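Local atomic coordinates of L-hydantoinase (Arthrobacter aurescens, PDB entry 1GKR), a protein that hydrolyses hydantoin derivatives at a two-zinc centre, preferring aryl over alkyl substrates, with an enantioselectivity that depends on the substrate. Residues D58-I63 against G310-G315; V181-N186 against V284-R289; Q216-I221 against V240-G245. One frame throughout, in Å; residues are numbered along the deposited sequence.

Contact 1. Residues D58-I63 against G310-G315; sequences DEHVHI and GSDHGG. With ZN (zinc ion), chain F.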
ATOM      1  N   ASP A  58     -18.236  12.931 -26.484  1.00 12.74           N
ATOM      2  CA  ASP A  58     -17.881  13.795 -25.367  1.00 11.69           C
ATOM      3  C   ASP A  58     -18.957  13.744 -24.279  1.00 11.20           C
ATOM      4  O   ASP A  58     -20.081  14.206 -24.471  1.00 12.51           O
ATOM      5  CB  ASP A  58     -17.683  15.226 -25.851  1.00 11.15           C
ATOM      6  CG  ASP A  58     -16.952  16.064 -24.845  1.00 12.89           C
ATOM      7  OD1 ASP A  58     -17.167  15.842 -23.641  1.00 16.20           O
ATOM      8  OD2 ASP A  58     -16.167  16.946 -25.242  1.00 16.15           O
ATOM      9  N   GLU A  59     -18.588  13.169 -23.138  1.00 10.57           N
ATOM     10  CA  GLU A  59     -19.476  12.984 -21.988  1.00 12.29           C
ATOM     11  C   GLU A  59     -19.585  14.209 -21.096  1.00 13.42           C
ATOM     12  O   GLU A  59     -20.332  14.195 -20.115  1.00 14.74           O
ATOM     13  CB  GLU A  59     -18.952  11.839 -21.115  1.00 11.18           C
ATOM     14  CG  GLU A  59     -17.585  12.166 -20.517  1.00 11.80           C
ATOM     15  CD  GLU A  59     -16.964  11.024 -19.730  1.00 13.79           C
ATOM     16  OE1 GLU A  59     -17.357   9.859 -19.955  1.00 14.55           O
ATOM     17  OE2 GLU A  59     -16.067  11.295 -18.897  1.00 10.74           O
ATOM     18  N   HIS A  60     -18.836  15.257 -21.407  1.00 11.81           N
ATOM     19  CA  HIS A  60     -18.863  16.429 -20.552  1.00 12.48           C
ATOM     20  C   HIS A  60     -19.089  17.743 -21.295  1.00 13.15           C
ATOM     21  O   HIS A  60     -18.155  18.512 -21.530  1.00 14.92           O
ATOM     22  CB  HIS A  60     -17.568  16.478 -19.756  1.00 11.45           C
ATOM     23  CG  HIS A  60     -17.635  17.377 -18.568  1.00 16.79           C
ATOM     24  ND1 HIS A  60     -16.824  17.215 -17.463  1.00 15.81           N
ATOM     25  CD2 HIS A  60     -18.418  18.452 -18.309  1.00 17.98           C
ATOM     26  CE1 HIS A  60     -17.111  18.151 -16.576  1.00 18.88           C
ATOM     27  NE2 HIS A  60     -18.074  18.913 -17.065  1.00 16.75           N
ATOM     28  N   VAL A  61     -20.345  18.004 -21.630  1.00 10.05           N
ATOM     29  CA  VAL A  61     -20.695  19.197 -22.368  1.00 11.58           C
ATOM     30  C   VAL A  61     -21.710  20.079 -21.638  1.00 13.19           C
ATOM     31  O   VAL A  61     -22.698  19.589 -21.069  1.00 14.03           O
ATOM     32  CB  VAL A  61     -21.249  18.796 -23.759  1.00 12.83           C
ATOM     33  CG1 VAL A  61     -21.550  20.031 -24.608  1.00  7.54           C
ATOM     34  CG2 VAL A  61     -20.251  17.900 -24.450  1.00  9.90           C
ATOM     35  N   HIS A  62     -21.438  21.383 -21.646  1.00 12.96           N
ATOM     36  CA  HIS A  62     -22.320  22.377 -21.034  1.00 13.72           C
ATOM     37  C   HIS A  62     -22.750  23.418 -22.081  1.00 15.10           C
ATOM     38  O   HIS A  62     -22.292  24.563 -22.047  1.00 16.35           O
ATOM     39  CB  HIS A  62     -21.623  23.134 -19.911  1.00  8.28           C
ATOM     40  CG  HIS A  62     -21.171  22.280 -18.774  1.00  9.43           C
ATOM     41  ND1 HIS A  62     -22.035  21.797 -17.817  1.00  8.57           N
ATOM     42  CD2 HIS A  62     -19.930  21.884 -18.396  1.00 11.21           C
ATOM     43  CE1 HIS A  62     -21.346  21.146 -16.895  1.00  9.45           C
ATOM     44  NE2 HIS A  62     -20.067  21.182 -17.224  1.00 10.40           N
ATOM     45  N   ILE A  63     -23.595  23.030 -23.029  1.00 15.58           N
ATOM     46  CA  ILE A  63     -24.069  23.997 -23.998  1.00 18.73           C
ATOM     47  C   ILE A  63     -25.039  24.882 -23.217  1.00 19.43           C
ATOM     48  O   ILE A  63     -25.199  26.055 -23.526  1.00 19.33           O
ATOM     49  CB  ILE A  63     -24.788  23.323 -25.176  1.00 19.91           C
ATOM     50  CG1 ILE A  63     -23.765  22.591 -26.046  1.00 16.84           C
ATOM     51  CG2 ILE A  63     -25.546  24.369 -25.994  1.00 18.46           C
ATOM     52  CD1 ILE A  63     -24.377  21.780 -27.165  1.00 13.63           C
ATOM     53  N   GLY A 310     -12.953  14.511 -21.549  1.00  9.68           N
ATOM     54  CA  GLY A 310     -14.177  15.260 -21.790  1.00 12.45           C
ATOM     55  C   GLY A 310     -13.772  16.714 -21.899  1.00 12.68           C
ATOM     56  O   GLY A 310     -12.878  17.148 -21.183  1.00 15.32           O
ATOM     57  N   SER A 311     -14.414  17.475 -22.773  1.00 13.15           N
ATOM     58  CA  SER A 311     -14.022  18.873 -22.950  1.00 13.68           C
ATOM     59  C   SER A 311     -14.420  19.823 -21.829  1.00 13.53           C
ATOM     60  O   SER A 311     -13.661  20.728 -21.461  1.00 12.98           O
ATOM     61  CB  SER A 311     -14.599  19.402 -24.259  1.00 12.82           C
ATOM     62  OG  SER A 311     -16.014  19.380 -24.196  1.00 11.22           O
ATOM     63  N   ASP A 312     -15.602  19.594 -21.271  1.00 14.18           N
ATOM     64  CA  ASP A 312     -16.152  20.473 -20.246  1.00 13.34           C
ATOM     65  C   ASP A 312     -16.388  21.844 -20.917  1.00 14.00           C
ATOM     66  O   ASP A 312     -16.182  22.913 -20.333  1.00 14.43           O
ATOM     67  CB  ASP A 312     -15.227  20.605 -19.034  1.00  9.24           C
ATOM     68  CG  ASP A 312     -15.931  21.259 -17.847  1.00 14.04           C
ATOM     69  OD1 ASP A 312     -17.176  21.154 -17.767  1.00 12.83           O
ATOM     70  OD2 ASP A 312     -15.258  21.869 -16.990  1.00 18.34           O
ATOM     71  N   HIS A 313     -16.805  21.773 -22.177  1.00 15.27           N
ATOM     72  CA  HIS A 313     -17.144  22.934 -22.987  1.00 17.85           C
ATOM     73  C   HIS A 313     -18.253  23.697 -22.253  1.00 19.16           C
ATOM     74  O   HIS A 313     -19.288  23.130 -21.901  1.00 16.11           O
ATOM     75  CB  HIS A 313     -17.661  22.449 -24.343  1.00 20.20           C
ATOM     76  CG  HIS A 313     -18.249  23.527 -25.197  1.00 24.88           C
ATOM     77  ND1 HIS A 313     -17.496  24.272 -26.078  1.00 26.11           N
ATOM     78  CD2 HIS A 313     -19.524  23.971 -25.318  1.00 24.28           C
ATOM     79  CE1 HIS A 313     -18.284  25.126 -26.710  1.00 24.91           C
ATOM     80  NE2 HIS A 313     -19.518  24.962 -26.267  1.00 23.11           N
ATOM     81  N   GLY A 314     -18.040  24.984 -22.024  1.00 19.71           N
ATOM     82  CA  GLY A 314     -19.041  25.761 -21.329  1.00 22.99           C
ATOM     83  C   GLY A 314     -18.754  27.235 -21.462  1.00 25.61           C
ATOM     84  O   GLY A 314     -17.690  27.708 -21.056  1.00 23.83           O
ATOM     85  N   GLY A 315     -19.714  27.958 -22.031  1.00 28.73           N
ATOM     86  CA  GLY A 315     -19.545  29.383 -22.233  1.00 31.39           C
ATOM     87  C   GLY A 315     -19.877  30.239 -21.031  1.00 31.69           C
ATOM     88  O   GLY A 315     -20.447  29.779 -20.056  1.00 35.09           O
TER
HETATM   89 ZN    ZN F1453     -18.349  20.748 -16.039  1.00 17.02          ZN
HETATM   90  O   HOH W   1     -17.029  22.462 -14.777  1.00 20.72           O
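Asp58 and Ser311 meet through a carboxylate that reaches over to the 310-315 segment from a CG placed anti to the backbone N (chi1 -164°). Oxygen OD2 accepts two bonds on its syn side, from Ser311 OG at 2.7 Å and from Ser311 N at 3.1 Å. The other oxygen, OD1, takes His60 N within its own segment, an Asx turn, so one buried side chain serves backbone donors on both segments. Ser311 OG in turn accepts from His313 N, an ST turn. Further along, His62 N donates to His313 O at 2.8 Å. These are the ends of the first and last strands of the amidohydrolase TIM barrel, where the family's His-x-His pair (His60 and His62) and an aspartate bind metal. Asp312 runs side by side with His60, its CB over the imidazole face, 3.8 Å from the ring centroid; the imidazole and carboxylate planes are 49° apart. Its OD1, His60 NE2 and His62 NE2 each lie 2.1 Å from the zinc ion, and the carbamate of Lys147 is a further ligand. On the side of the ring away from the zinc, Glu262 accepts from His60 ND1 and is likely to polarise the ring. Whereas Asp58, Ser311, His60 and Asp312 are all buried, His62 is partly exposed, and a water 2.5 Å from the metal also donates to Asp312 OD2.

Contact 2. Residues V181-N186 against V284-R289; sequences VVHAEN and VAPPVR. With ZN (zinc ion), chain E.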
ATOM      1  N   VAL A 181     -21.705  10.890 -12.015  1.00  8.07           N
ATOM      2  CA  VAL A 181     -20.428  11.553 -12.195  1.00  4.90           C
ATOM      3  C   VAL A 181     -20.475  12.674 -11.175  1.00  5.97           C
ATOM      4  O   VAL A 181     -21.551  13.182 -10.872  1.00  7.26           O
ATOM      5  CB  VAL A 181     -20.263  12.125 -13.638  1.00  4.59           C
ATOM      6  CG1 VAL A 181     -20.506  11.042 -14.645  1.00  2.55           C
ATOM      7  CG2 VAL A 181     -21.211  13.271 -13.887  1.00  2.26           C
ATOM      8  N   VAL A 182     -19.334  13.055 -10.619  1.00  7.10           N
ATOM      9  CA  VAL A 182     -19.338  14.125  -9.630  1.00  7.68           C
ATOM     10  C   VAL A 182     -18.208  15.098  -9.876  1.00  8.71           C
ATOM     11  O   VAL A 182     -17.219  14.768 -10.525  1.00  9.67           O
ATOM     12  CB  VAL A 182     -19.161  13.593  -8.177  1.00  3.12           C
ATOM     13  CG1 VAL A 182     -20.085  12.452  -7.918  1.00  5.51           C
ATOM     14  CG2 VAL A 182     -17.751  13.165  -7.955  1.00  3.63           C
ATOM     15  N   HIS A 183     -18.382  16.307  -9.358  1.00  8.44           N
ATOM     16  CA  HIS A 183     -17.360  17.339  -9.429  1.00 10.01           C
ATOM     17  C   HIS A 183     -16.778  17.216  -8.023  1.00 12.09           C
ATOM     18  O   HIS A 183     -17.441  17.553  -7.034  1.00 12.23           O
ATOM     19  CB  HIS A 183     -17.991  18.721  -9.622  1.00  8.50           C
ATOM     20  CG  HIS A 183     -17.001  19.844  -9.579  1.00  8.46           C
ATOM     21  ND1 HIS A 183     -16.754  20.662 -10.664  1.00  3.05           N
ATOM     22  CD2 HIS A 183     -16.187  20.278  -8.584  1.00  3.65           C
ATOM     23  CE1 HIS A 183     -15.831  21.550 -10.341  1.00  6.56           C
ATOM     24  NE2 HIS A 183     -15.467  21.338  -9.084  1.00  8.60           N
ATOM     25  N   ALA A 184     -15.557  16.715  -7.910  1.00 11.42           N
ATOM     26  CA  ALA A 184     -15.001  16.531  -6.581  1.00 10.99           C
ATOM     27  C   ALA A 184     -14.036  17.567  -6.053  1.00 10.94           C
ATOM     28  O   ALA A 184     -12.864  17.582  -6.416  1.00 11.73           O
ATOM     29  CB  ALA A 184     -14.368  15.150  -6.471  1.00  8.53           C
ATOM     30  N   GLU A 185     -14.544  18.434  -5.184  1.00 12.13           N
ATOM     31  CA  GLU A 185     -13.727  19.438  -4.509  1.00 13.83           C
ATOM     32  C   GLU A 185     -14.341  19.633  -3.142  1.00 12.91           C
ATOM     33  O   GLU A 185     -15.469  19.219  -2.907  1.00 13.77           O
ATOM     34  CB  GLU A 185     -13.697  20.759  -5.268  1.00 14.99           C
ATOM     35  CG  GLU A 185     -12.860  20.694  -6.528  1.00 14.84           C
ATOM     36  CD  GLU A 185     -12.520  22.058  -7.063  1.00 14.99           C
ATOM     37  OE1 GLU A 185     -13.340  22.636  -7.816  1.00 16.38           O
ATOM     38  OE2 GLU A 185     -11.431  22.551  -6.707  1.00 11.67           O
ATOM     39  N   ASN A 186     -13.601  20.232  -2.223  1.00 13.67           N
ATOM     40  CA  ASN A 186     -14.149  20.450  -0.895  1.00 14.04           C
ATOM     41  C   ASN A 186     -14.637  21.896  -0.796  1.00 15.24           C
ATOM     42  O   ASN A 186     -13.848  22.833  -0.665  1.00 12.07           O
ATOM     43  CB  ASN A 186     -13.101  20.168   0.174  1.00 13.79           C
ATOM     44  CG  ASN A 186     -13.705  20.115   1.546  1.00 15.14           C
ATOM     45  OD1 ASN A 186     -14.355  21.063   1.980  1.00 17.14           O
ATOM     46  ND2 ASN A 186     -13.514  19.001   2.238  1.00 14.56           N
ATOM     47  N   VAL A 284     -10.647  27.815 -14.653  1.00 16.38           N
ATOM     48  CA  VAL A 284     -11.609  26.735 -14.701  1.00 15.13           C
ATOM     49  C   VAL A 284     -11.589  26.024 -13.335  1.00 14.31           C
ATOM     50  O   VAL A 284     -10.721  26.305 -12.508  1.00 14.54           O
ATOM     51  CB  VAL A 284     -11.222  25.811 -15.882  1.00 15.93           C
ATOM     52  CG1 VAL A 284     -10.143  24.870 -15.466  1.00 12.29           C
ATOM     53  CG2 VAL A 284     -12.442  25.106 -16.429  1.00 23.92           C
ATOM     54  N   ALA A 285     -12.545  25.141 -13.063  1.00 14.08           N
ATOM     55  CA  ALA A 285     -12.556  24.450 -11.764  1.00 13.81           C
ATOM     56  C   ALA A 285     -12.781  22.975 -11.950  1.00 15.74           C
ATOM     57  O   ALA A 285     -13.774  22.577 -12.564  1.00 20.36           O
ATOM     58  CB  ALA A 285     -13.637  24.993 -10.883  1.00 10.37           C
ATOM     59  N   PRO A 286     -11.874  22.140 -11.416  1.00 14.33           N
ATOM     60  CA  PRO A 286     -10.664  22.476 -10.655  1.00 15.24           C
ATOM     61  C   PRO A 286      -9.670  23.270 -11.486  1.00 15.76           C
ATOM     62  O   PRO A 286      -9.679  23.203 -12.713  1.00 14.65           O
ATOM     63  CB  PRO A 286     -10.076  21.116 -10.296  1.00 13.09           C
ATOM     64  CG  PRO A 286     -11.198  20.195 -10.432  1.00 16.62           C
ATOM     65  CD  PRO A 286     -11.947  20.694 -11.623  1.00 13.12           C
ATOM     66  N   PRO A 287      -8.767  24.001 -10.818  1.00 16.87           N
ATOM     67  CA  PRO A 287      -7.746  24.821 -11.475  1.00 15.65           C
ATOM     68  C   PRO A 287      -6.767  24.006 -12.310  1.00 17.87           C
ATOM     69  O   PRO A 287      -6.533  22.819 -12.041  1.00 17.76           O
ATOM     70  CB  PRO A 287      -7.033  25.489 -10.304  1.00 14.16           C
ATOM     71  CG  PRO A 287      -8.042  25.469  -9.205  1.00 14.06           C
ATOM     72  CD  PRO A 287      -8.661  24.118  -9.354  1.00 13.66           C
ATOM     73  N   VAL A 288      -6.202  24.646 -13.329  1.00 17.87           N
ATOM     74  CA  VAL A 288      -5.195  24.001 -14.153  1.00 16.32           C
ATOM     75  C   VAL A 288      -4.000  23.944 -13.218  1.00 17.15           C
ATOM     76  O   VAL A 288      -3.772  24.869 -12.437  1.00 16.24           O
ATOM     77  CB  VAL A 288      -4.854  24.844 -15.373  1.00 16.13           C
ATOM     78  CG1 VAL A 288      -3.636  24.289 -16.071  1.00 15.81           C
ATOM     79  CG2 VAL A 288      -6.030  24.848 -16.318  1.00 15.90           C
ATOM     80  N   ARG A 289      -3.245  22.858 -13.273  1.00 16.86           N
ATOM     81  CA  ARG A 289      -2.112  22.704 -12.382  1.00 18.22           C
ATOM     82  C   ARG A 289      -0.737  23.049 -12.962  1.00 19.64           C
ATOM     83  O   ARG A 289      -0.620  23.551 -14.080  1.00 20.52           O
ATOM     84  CB  ARG A 289      -2.118  21.286 -11.826  1.00 18.17           C
ATOM     85  CG  ARG A 289      -2.756  21.166 -10.451  1.00 21.18           C
ATOM     86  CD  ARG A 289      -4.239  21.488 -10.373  1.00 17.87           C
ATOM     87  NE  ARG A 289      -4.489  22.281  -9.168  1.00 20.36           N
ATOM     88  CZ  ARG A 289      -5.511  22.120  -8.329  1.00 20.19           C
ATOM     89  NH1 ARG A 289      -6.421  21.182  -8.532  1.00 18.33           N
ATOM     90  NH2 ARG A 289      -5.627  22.916  -7.280  1.00 20.10           N
TER
HETATM   91 ZN    ZN E1452     -17.203  20.759 -12.661  1.00 19.27          ZN
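Glu185 OE2, 4.1 Å from Pro287 CD across the contact, is gripped by the side-chain amides of Gln212 and Gln216. Its partner OE1 accepts from His183 NE2 at 2.8 Å, a nearly straight bond (170°) made in the imidazole plane and on the oxygen's anti lone pair. With both oxygens tied, the glutamate side chain passes Pro286 at a slant, Glu185 CD 4.1 Å from Pro286 CG. The histidine, its CG anti to the backbone N (chi1 175°) and its ring thus fixed in rotation, gives ND1 to the zinc ion at 2.0 Å; His239 and the Lys147 carbamate complete this site. His183 CE1 lies 3.2 Å from Ala285 O, the carbonyl of the cis peptide bond that leads into Pro286. An alanine in place of Glu185 would probably leave His183 NE2 and the two glutamine amides without their acceptor, open a gap beside Pro286 and let the metal-bound imidazole turn more easily. As in other barrels of this family, the histidine stands at the C-terminal end of a strand, here 179-182. The loop 284-289, leading into helix 291-303, packs beside His183 and Glu185, while helix 205-211 touches Ala285 and Pro287 and helix 214-231 sends Glu217 against Pro286.

Contact 3. Residues Q216-I221 against V240-G245; sequences QENEAI and VSNPDG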
ATOM      1  N   GLN A 216      -7.145  19.605  -1.457  1.00 12.83           N
ATOM      2  CA  GLN A 216      -8.584  19.564  -1.228  1.00 11.59           C
ATOM      3  C   GLN A 216      -9.286  18.837  -2.371  1.00 12.23           C
ATOM      4  O   GLN A 216     -10.287  18.153  -2.151  1.00 11.54           O
ATOM      5  CB  GLN A 216      -9.175  20.971  -0.995  1.00  8.32           C
ATOM      6  CG  GLN A 216      -9.049  21.987  -2.107  1.00  8.52           C
ATOM      7  CD  GLN A 216     -10.093  21.809  -3.182  1.00 11.73           C
ATOM      8  OE1 GLN A 216     -11.244  21.467  -2.900  1.00 12.44           O
ATOM      9  NE2 GLN A 216      -9.705  22.061  -4.427  1.00 11.77           N
ATOM     10  N   GLU A 217      -8.756  18.945  -3.587  1.00 11.55           N
ATOM     11  CA  GLU A 217      -9.375  18.240  -4.703  1.00 12.19           C
ATOM     12  C   GLU A 217      -9.221  16.753  -4.431  1.00 14.05           C
ATOM     13  O   GLU A 217     -10.150  15.961  -4.596  1.00 15.95           O
ATOM     14  CB  GLU A 217      -8.680  18.566  -6.027  1.00  8.16           C
ATOM     15  CG  GLU A 217      -9.173  17.715  -7.191  1.00  4.73           C
ATOM     16  CD  GLU A 217      -8.481  18.045  -8.497  1.00  7.96           C
ATOM     17  OE1 GLU A 217      -7.346  18.545  -8.474  1.00 13.14           O
ATOM     18  OE2 GLU A 217      -9.054  17.789  -9.569  1.00 14.74           O
ATOM     19  N   ASN A 218      -8.029  16.375  -3.999  1.00 13.86           N
ATOM     20  CA  ASN A 218      -7.758  14.981  -3.731  1.00 13.90           C
ATOM     21  C   ASN A 218      -8.501  14.434  -2.524  1.00 12.07           C
ATOM     22  O   ASN A 218      -8.815  13.252  -2.472  1.00 12.50           O
ATOM     23  CB  ASN A 218      -6.253  14.782  -3.612  1.00 14.03           C
ATOM     24  CG  ASN A 218      -5.548  14.935  -4.955  1.00 12.80           C
ATOM     25  OD1 ASN A 218      -4.324  15.057  -5.015  1.00 16.41           O
ATOM     26  ND2 ASN A 218      -6.322  14.921  -6.038  1.00  5.74           N
ATOM     27  N   GLU A 219      -8.803  15.287  -1.557  1.00 10.67           N
ATOM     28  CA  GLU A 219      -9.549  14.827  -0.396  1.00  9.92           C
ATOM     29  C   GLU A 219     -10.957  14.453  -0.867  1.00 10.49           C
ATOM     30  O   GLU A 219     -11.508  13.422  -0.475  1.00 10.20           O
ATOM     31  CB  GLU A 219      -9.613  15.931   0.657  1.00 11.10           C
ATOM     32  CG  GLU A 219     -10.382  15.573   1.923  1.00 13.93           C
ATOM     33  CD  GLU A 219     -11.899  15.615   1.740  1.00 21.14           C
ATOM     34  OE1 GLU A 219     -12.384  16.582   1.112  1.00 21.24           O
ATOM     35  OE2 GLU A 219     -12.610  14.697   2.231  1.00 22.83           O
ATOM     36  N   ALA A 220     -11.536  15.291  -1.720  1.00  9.64           N
ATOM     37  CA  ALA A 220     -12.876  15.035  -2.223  1.00  9.86           C
ATOM     38  C   ALA A 220     -12.894  13.744  -3.038  1.00 12.53           C
ATOM     39  O   ALA A 220     -13.849  12.958  -2.970  1.00 12.18           O
ATOM     40  CB  ALA A 220     -13.347  16.201  -3.071  1.00  6.61           C
ATOM     41  N   ILE A 221     -11.840  13.518  -3.812  1.00 11.28           N
ATOM     42  CA  ILE A 221     -11.787  12.308  -4.608  1.00 11.76           C
ATOM     43  C   ILE A 221     -11.775  11.112  -3.651  1.00 12.45           C
ATOM     44  O   ILE A 221     -12.520  10.138  -3.828  1.00 11.00           O
ATOM     45  CB  ILE A 221     -10.540  12.312  -5.510  1.00 10.08           C
ATOM     46  CG1 ILE A 221     -10.721  13.345  -6.623  1.00 11.37           C
ATOM     47  CG2 ILE A 221     -10.318  10.944  -6.100  1.00  9.27           C
ATOM     48  CD1 ILE A 221      -9.467  13.576  -7.483  1.00  7.95           C
ATOM     49  N   VAL A 240     -10.353  15.574 -13.570  1.00  8.46           N
ATOM     50  CA  VAL A 240      -9.330  15.411 -12.544  1.00  8.12           C
ATOM     51  C   VAL A 240      -8.126  16.194 -13.072  1.00 10.03           C
ATOM     52  O   VAL A 240      -7.604  15.898 -14.150  1.00  8.70           O
ATOM     53  CB  VAL A 240      -8.973  13.939 -12.367  1.00  6.93           C
ATOM     54  CG1 VAL A 240      -7.761  13.796 -11.452  1.00  2.33           C
ATOM     55  CG2 VAL A 240     -10.161  13.219 -11.782  1.00  6.86           C
ATOM     56  N   SER A 241      -7.689  17.187 -12.304  1.00 11.01           N
ATOM     57  CA  SER A 241      -6.609  18.075 -12.725  1.00 11.33           C
ATOM     58  C   SER A 241      -5.177  17.707 -12.401  1.00 13.66           C
ATOM     59  O   SER A 241      -4.267  18.303 -12.976  1.00 14.08           O
ATOM     60  CB  SER A 241      -6.825  19.452 -12.125  1.00 11.84           C
ATOM     61  OG  SER A 241      -6.454  19.423 -10.752  1.00  9.12           O
ATOM     62  N   ASN A 242      -4.964  16.766 -11.484  1.00 13.02           N
ATOM     63  CA  ASN A 242      -3.606  16.435 -11.081  1.00 12.29           C
ATOM     64  C   ASN A 242      -3.258  14.950 -11.048  1.00 13.49           C
ATOM     65  O   ASN A 242      -4.109  14.108 -10.798  1.00 14.56           O
ATOM     66  CB  ASN A 242      -3.347  17.062  -9.716  1.00 13.36           C
ATOM     67  CG  ASN A 242      -4.041  16.313  -8.601  1.00 16.80           C
ATOM     68  OD1 ASN A 242      -3.538  15.299  -8.113  1.00 18.83           O
ATOM     69  ND2 ASN A 242      -5.210  16.796  -8.202  1.00 15.62           N
ATOM     70  N   PRO A 243      -1.972  14.623 -11.246  1.00 15.36           N
ATOM     71  CA  PRO A 243      -1.444  13.256 -11.265  1.00 14.34           C
ATOM     72  C   PRO A 243      -1.800  12.409 -10.056  1.00 15.76           C
ATOM     73  O   PRO A 243      -2.156  11.231 -10.197  1.00 18.25           O
ATOM     74  CB  PRO A 243       0.067  13.463 -11.367  1.00 14.73           C
ATOM     75  CG  PRO A 243       0.226  14.859 -11.881  1.00 18.54           C
ATOM     76  CD  PRO A 243      -0.866  15.595 -11.183  1.00 17.89           C
ATOM     77  N   ASP A 244      -1.687  12.991  -8.868  1.00 13.63           N
ATOM     78  CA  ASP A 244      -1.987  12.240  -7.657  1.00 16.14           C
ATOM     79  C   ASP A 244      -3.437  11.788  -7.565  1.00 15.25           C
ATOM     80  O   ASP A 244      -3.721  10.711  -7.042  1.00 16.05           O
ATOM     81  CB  ASP A 244      -1.610  13.046  -6.414  1.00 18.40           C
ATOM     82  CG  ASP A 244      -0.120  13.323  -6.330  1.00 21.66           C
ATOM     83  OD1 ASP A 244       0.672  12.413  -6.652  1.00 23.80           O
ATOM     84  OD2 ASP A 244       0.264  14.446  -5.937  1.00 25.80           O
ATOM     85  N   GLY A 245      -4.351  12.606  -8.073  1.00 12.88           N
ATOM     86  CA  GLY A 245      -5.751  12.242  -8.035  1.00 10.59           C
ATOM     87  C   GLY A 245      -6.005  11.104  -9.002  1.00 10.90           C
ATOM     88  O   GLY A 245      -6.791  10.185  -8.726  1.00 10.26           O
TER
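The carboxylate of Glu217 meets Ser241 on its syn side and Asn242 from above its plane. Asn242 is the N-cap of helix 243-254, and its amide joins the start of this helix to the preceding helix 214-231, a link between successive beta-alpha units of the TIM barrel. Ser241 OG donates to Glu217 OE1 at 2.6 Å, using the syn lone pair, while Ser241 N reaches Glu217 OE2 at 3.1 Å in an almost straight bond. Asn242 comes tip to tip with the glutamate, the amide turned 71° against the carboxylate: its ND2 lies 2.8 Å from Glu217 OE1, which is in the amide's own plane, yet ND2 stands 63° out of the glutamate's. The other end of the amide, Asn242 OD1, accepts from Gly245 N at 2.8 Å, the capping bond. Glu217 can reach so far because its chain is fully extended, with CG anti to the backbone N (chi1 172°) and CD anti to CA. Arg289 adds a salt bridge to OE1 and a hydrogen bond to Ser241 OG, and would be expected to offset the buried negative charge. One turn further along helix 214-231, the contact becomes apolar: Ile221 CD1 rests 4.0 Å from Gly245 CA and 4.3 Å from Val240 CG1.

Overall arrangement
From the N terminus, the chain first enters these contacts at 58-63, late in strand 51-62, and contact 1 closes its long loop only at 310-315, joining the first and last strands of the barrel. Inside that loop, contact 2 ties the end of strand 179-182 to the loop before helix 291-303. Contact 3 is nested again within contact 2, joining helix 214-231 to the start of helix 243-254. No loops cross. Contacts 2 and 3 touch, for instance where Asn186 N lies 2.7 Å from Gln216 OE1. Contacts 1 and 2 do not touch directly, but their zinc ions are 3.6 Å apart and share the carbamate of Lys147.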